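Local coordinates for isocitrate dehydrogenase [NAD] subunit 1 (Saccharomyces cerevisiae, PDB 3BLX), which forms with subunit 2 the allosteric, octameric mitochondrial enzyme that oxidises and decarboxylates isocitrate to 2-oxoglutarate with NAD+ in the citric acid cycle, and also binds RNA, at the interface of chains A and B. Residues are numbered along the deposited sequence; one frame, centred on the assembly and turned at random. Chains: chain A, Isocitrate dehydrogenase [NAD] subunit 1; chain B, Isocitrate dehydrogenase [NAD] subunit 2.

Contact 1: the interface of chains A and B. Residues chain A 153-156; chain B 152-154.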
ATOM      1  N   VAL A 153      -0.829  10.154  25.045  1.00 19.73           N
ATOM      2  CA  VAL A 153      -0.708   9.548  23.728  1.00 17.26           C
ATOM      3  C   VAL A 153       0.637   9.812  23.091  1.00 20.82           C
ATOM      4  O   VAL A 153       1.252  10.831  23.329  1.00 27.60           O
ATOM      5  CB  VAL A 153      -1.812  10.007  22.772  1.00 17.83           C
ATOM      6  CG1 VAL A 153      -3.141   9.575  23.282  1.00 14.13           C
ATOM      7  CG2 VAL A 153      -1.770  11.501  22.570  1.00 12.23           C
ATOM      8  N   MET A 154       1.098   8.851  22.309  1.00 23.55           N
ATOM      9  CA  MET A 154       2.264   8.997  21.446  1.00 19.79           C
ATOM     10  C   MET A 154       1.764   8.623  20.033  1.00 29.63           C
ATOM     11  O   MET A 154       1.177   7.575  19.854  1.00 24.85           O
ATOM     12  CB  MET A 154       3.317   8.008  21.903  1.00 21.64           C
ATOM     13  CG  MET A 154       4.472   7.790  20.938  1.00 42.45           C
ATOM     14  SD  MET A 154       6.000   8.573  21.482  1.00 70.56           S
ATOM     15  CE  MET A 154       5.903   8.482  23.289  1.00 33.75           C
ATOM     16  N   THR A 155       1.940   9.478  19.040  1.00 25.92           N
ATOM     17  CA  THR A 155       1.407   9.155  17.708  1.00 28.97           C
ATOM     18  C   THR A 155       2.454   9.183  16.625  1.00 22.17           C
ATOM     19  O   THR A 155       3.455   9.859  16.741  1.00 24.56           O
ATOM     20  CB  THR A 155       0.275  10.092  17.302  1.00 26.83           C
ATOM     21  OG1 THR A 155       0.812  11.266  16.659  1.00 32.42           O
ATOM     22  CG2 THR A 155      -0.537  10.458  18.518  1.00 26.05           C
ATOM     23  N   ARG A 156       2.218   8.458  15.550  1.00 20.19           N
ATOM     24  CA  ARG A 156       3.291   8.310  14.584  1.00 28.17           C
ATOM     25  C   ARG A 156       3.591   9.577  13.780  1.00 23.03           C
ATOM     26  O   ARG A 156       4.754   9.895  13.553  1.00 29.95           O
ATOM     27  CB  ARG A 156       3.123   7.067  13.719  1.00 16.59           C
ATOM     28  CG  ARG A 156       2.758   7.330  12.331  1.00 38.66           C
ATOM     29  CD  ARG A 156       2.725   6.043  11.562  1.00 28.66           C
ATOM     30  NE  ARG A 156       4.036   5.422  11.458  1.00 30.48           N
ATOM     31  CZ  ARG A 156       4.339   4.232  11.957  1.00 51.25           C
ATOM     32  NH1 ARG A 156       3.424   3.530  12.633  1.00 40.11           N
ATOM     33  NH2 ARG A 156       5.561   3.745  11.763  1.00 32.07           N
TER
ATOM     34  N   GLY B 152      -2.278   4.545  14.301  1.00 17.75           N
ATOM     35  CA  GLY B 152      -0.915   4.905  14.680  1.00 24.24           C
ATOM     36  C   GLY B 152      -0.740   5.522  16.076  1.00 36.75           C
ATOM     37  O   GLY B 152       0.094   6.379  16.299  1.00 27.18           O
ATOM     38  N   VAL B 153      -1.530   5.101  17.042  1.00 29.04           N
ATOM     39  CA  VAL B 153      -1.600   5.855  18.279  1.00 15.64           C
ATOM     40  C   VAL B 153      -1.570   4.974  19.507  1.00 19.78           C
ATOM     41  O   VAL B 153      -2.516   4.225  19.763  1.00 33.41           O
ATOM     42  CB  VAL B 153      -2.871   6.713  18.318  1.00 25.60           C
ATOM     43  CG1 VAL B 153      -2.896   7.529  19.556  1.00 19.35           C
ATOM     44  CG2 VAL B 153      -2.942   7.643  17.132  1.00 12.64           C
ATOM     45  N   VAL B 154      -0.473   5.035  20.248  1.00 14.69           N
ATOM     46  CA  VAL B 154      -0.389   4.282  21.481  1.00 22.88           C
ATOM     47  C   VAL B 154      -0.888   5.167  22.599  1.00 18.91           C
ATOM     48  O   VAL B 154      -0.513   6.314  22.710  1.00 24.94           O
ATOM     49  CB  VAL B 154       1.026   3.753  21.759  1.00 19.45           C
ATOM     50  CG1 VAL B 154       1.001   2.831  22.955  1.00 24.61           C
ATOM     51  CG2 VAL B 154       1.560   2.992  20.533  1.00 24.51           C
TER

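Contact 2: the interface of chains A and B. Residues chain A 245, 248-249, 254, 276-277; chain B 223, 226.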
ATOM      1  N   ASN A 245      18.685  19.431  31.935  1.00 22.12           N
ATOM      2  CA  ASN A 245      19.219  19.982  33.151  1.00 24.29           C
ATOM      3  C   ASN A 245      20.546  19.380  33.480  1.00 28.91           C
ATOM      4  O   ASN A 245      21.378  20.024  34.102  1.00 40.88           O
ATOM      5  CB  ASN A 245      18.239  19.855  34.324  1.00 16.33           C
ATOM      6  CG  ASN A 245      17.227  20.959  34.324  1.00 32.35           C
ATOM      7  OD1 ASN A 245      17.582  22.134  34.309  1.00 51.92           O
ATOM      8  ND2 ASN A 245      15.957  20.595  34.310  1.00 47.61           N
ATOM      9  N   ALA A 248      22.701  21.472  31.414  1.00 33.75           N
ATOM     10  CA  ALA A 248      22.966  22.791  31.923  1.00 29.68           C
ATOM     11  C   ALA A 248      24.033  22.703  33.040  1.00 32.01           C
ATOM     12  O   ALA A 248      24.981  23.473  33.060  1.00 24.30           O
ATOM     13  CB  ALA A 248      21.689  23.441  32.387  1.00 23.00           C
ATOM     14  N   ALA A 249      23.904  21.736  33.928  1.00 22.12           N
ATOM     15  CA  ALA A 249      24.880  21.560  34.979  1.00 22.07           C
ATOM     16  C   ALA A 249      26.287  21.284  34.433  1.00 38.92           C
ATOM     17  O   ALA A 249      27.282  21.849  34.918  1.00 30.81           O
ATOM     18  CB  ALA A 249      24.445  20.455  35.919  1.00 23.44           C
ATOM     19  N   PRO A 254      22.287  27.255  33.857  1.00 29.52           N
ATOM     20  CA  PRO A 254      21.198  27.641  32.947  1.00 30.36           C
ATOM     21  C   PRO A 254      21.519  28.947  32.269  1.00 28.87           C
ATOM     22  O   PRO A 254      21.020  29.216  31.192  1.00 32.09           O
ATOM     23  CB  PRO A 254      20.012  27.854  33.877  1.00 31.47           C
ATOM     24  CG  PRO A 254      20.385  27.185  35.148  1.00 46.16           C
ATOM     25  CD  PRO A 254      21.857  27.237  35.258  1.00 28.17           C
ATOM     26  N   VAL A 276      16.017  27.520  35.064  1.00 48.86           N
ATOM     27  CA  VAL A 276      15.342  26.747  36.106  1.00 93.00           C
ATOM     28  C   VAL A 276      15.748  27.047  37.566  1.00102.23           C
ATOM     29  O   VAL A 276      14.875  27.218  38.450  1.00 71.61           O
ATOM     30  CB  VAL A 276      15.485  25.228  35.811  1.00 97.28           C
ATOM     31  CG1 VAL A 276      14.324  24.728  34.928  1.00 88.91           C
ATOM     32  CG2 VAL A 276      16.834  24.952  35.149  1.00 69.65           C
ATOM     33  N   GLY A 277      17.062  27.119  37.803  1.00 89.10           N
ATOM     34  CA  GLY A 277      17.619  27.226  39.148  1.00 84.42           C
ATOM     35  C   GLY A 277      18.197  28.593  39.474  1.00 90.23           C
ATOM     36  O   GLY A 277      18.079  29.049  40.626  1.00 69.95           O
TER
ATOM     37  N   ASN B 223      14.878  20.935  39.069  1.00 34.03           N
ATOM     38  CA  ASN B 223      15.829  21.647  39.912  1.00 36.21           C
ATOM     39  C   ASN B 223      16.776  20.675  40.608  1.00 37.57           C
ATOM     40  O   ASN B 223      17.986  20.884  40.679  1.00 35.90           O
ATOM     41  CB  ASN B 223      15.107  22.531  40.935  1.00 39.81           C
ATOM     42  CG  ASN B 223      14.260  23.622  40.283  1.00 55.11           C
ATOM     43  OD1 ASN B 223      14.580  24.128  39.200  1.00 62.09           O
ATOM     44  ND2 ASN B 223      13.169  23.994  40.952  1.00 55.81           N
ATOM     45  N   LEU B 226      19.560  19.640  38.413  1.00 33.31           N
ATOM     46  CA  LEU B 226      20.481  20.738  38.160  1.00 27.86           C
ATOM     47  C   LEU B 226      21.382  20.922  39.373  1.00 36.63           C
ATOM     48  O   LEU B 226      22.587  21.107  39.236  1.00 40.32           O
ATOM     49  CB  LEU B 226      19.718  22.020  37.904  1.00 33.42           C
ATOM     50  CG  LEU B 226      20.317  23.055  36.950  1.00 38.67           C
ATOM     51  CD1 LEU B 226      20.108  24.390  37.576  1.00 34.77           C
ATOM     52  CD2 LEU B 226      21.793  22.850  36.643  1.00 25.14           C
TER

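Contact 1: the interface of chains A and B
The peptide groups of A:Met154 and B:Val154 meet between two antiparallel strands, with side chains standing off both faces of the shared sheet. From one face rise A:Thr155 and B:Val153, side by side and pointing the same way; A:Met154 and B:Val154 project from the other. The backbone of A:Met154 bonds in both directions. A:Met154 N gives a nearly straight hydrogen bond to B:Val154 O, 3.0 Å away (167° at H). In return, B:Val154 N donates to A:Met154 O at 3.1 Å. Both donors lie close to the C=O axis of their acceptors.

The neighbouring pair, A:Thr155 and B:Val153, meets through side chains. A:Thr155 CG2 comes within 3.9 Å of B:Val153 CG1, methyl beside methyl. CG1 of the valine is trans to its own backbone N (chi1 -177°), while its other methyl, CG2, meets CB and CG2 of the threonine, giving the latter a branched apolar surface. Beta-branched residues suit this place, since they favour extended backbone and bring methyls close to the strand.

One residue on, A:Arg156 N donates to B:Gly152 O at 3.1 Å, in the carbonyl plane but more bent (138° at H). The glycine, still in loop conformation, brings its carbonyl to the strand end without a side chain in the way.

Strand 147-155 of chain A thus joins strand 153-161 of chain B, forming part of the clasp typical of this family's dimers; pairing ends where A:Arg156 starts helix 156-172.

Contact 2: the interface of chains A and B
B:Asn223 turns its side-chain amide towards the backbone carbonyl of A:Val276, a close polar approach, and a doubtful one. As modelled, OD1 of B:Asn223 lies 3.2 Å from A:Val276 O, two acceptors facing each other. Turning the amide over would present its NH2 instead and could make a hydrogen bond, but A:Val276 is poorly ordered and the structure alone does not settle the matter.

The firmer part of the contact is apolar and centres on B:Leu226, whose forked end enters a pocket of chain A. One branch lies against helix 237-251: B:Leu226 CD2 lies 3.6 Å from A:Ala249 CB and near the backbone of A:Ala248. Small alanines suit this helix face because they let a bulky partner come close to the backbone. The other branch reaches a proline ring: B:Leu226 CD1 lies 3.7 Å from A:Pro254 CG, and also approaches A:Gly277 CA. Proline offers a stiff apolar wall, and glycine lets the main chain itself form part of the lining.

A:Asn245 crosses the leucine at about a right angle, its amide OD1 standing 3.9 Å from B:Leu226 CG. With chi1 at -83°, the asparagine's CG sits beside its own backbone N, and the amide lies across the leucine's stem, at CB and CG. Replacing B:Leu226 by alanine would remove both methyl branches and is likely to leave A:Ala249 and A:Pro254 without their apolar mate, opening a gap between the subunits.

Helix 221-230 of chain B carries both contact residues and also B:Asp222, expected to bind metal and substrate. The packing therefore joins the two subunits and probably holds this active-site-like region in place across the heterodimer.

Contact 1 and contact 2 join the same two subunits, with the centres of their C-alpha atoms about 30 Å apart, and share no residues or secondary-structure elements. Contact 1 is backbone pairing between strands at the periphery, while contact 2 is helix-centred side-chain packing nearer the core of the heterodimer. Two separated attachments of different kinds should resist rotation of one subunit against the other. Contact 2 also lies beside the expected ligand-binding region, so shifts there could be passed across the interface in this allosteric enzyme. The pairing recurs in the octamer of four subunits of each type.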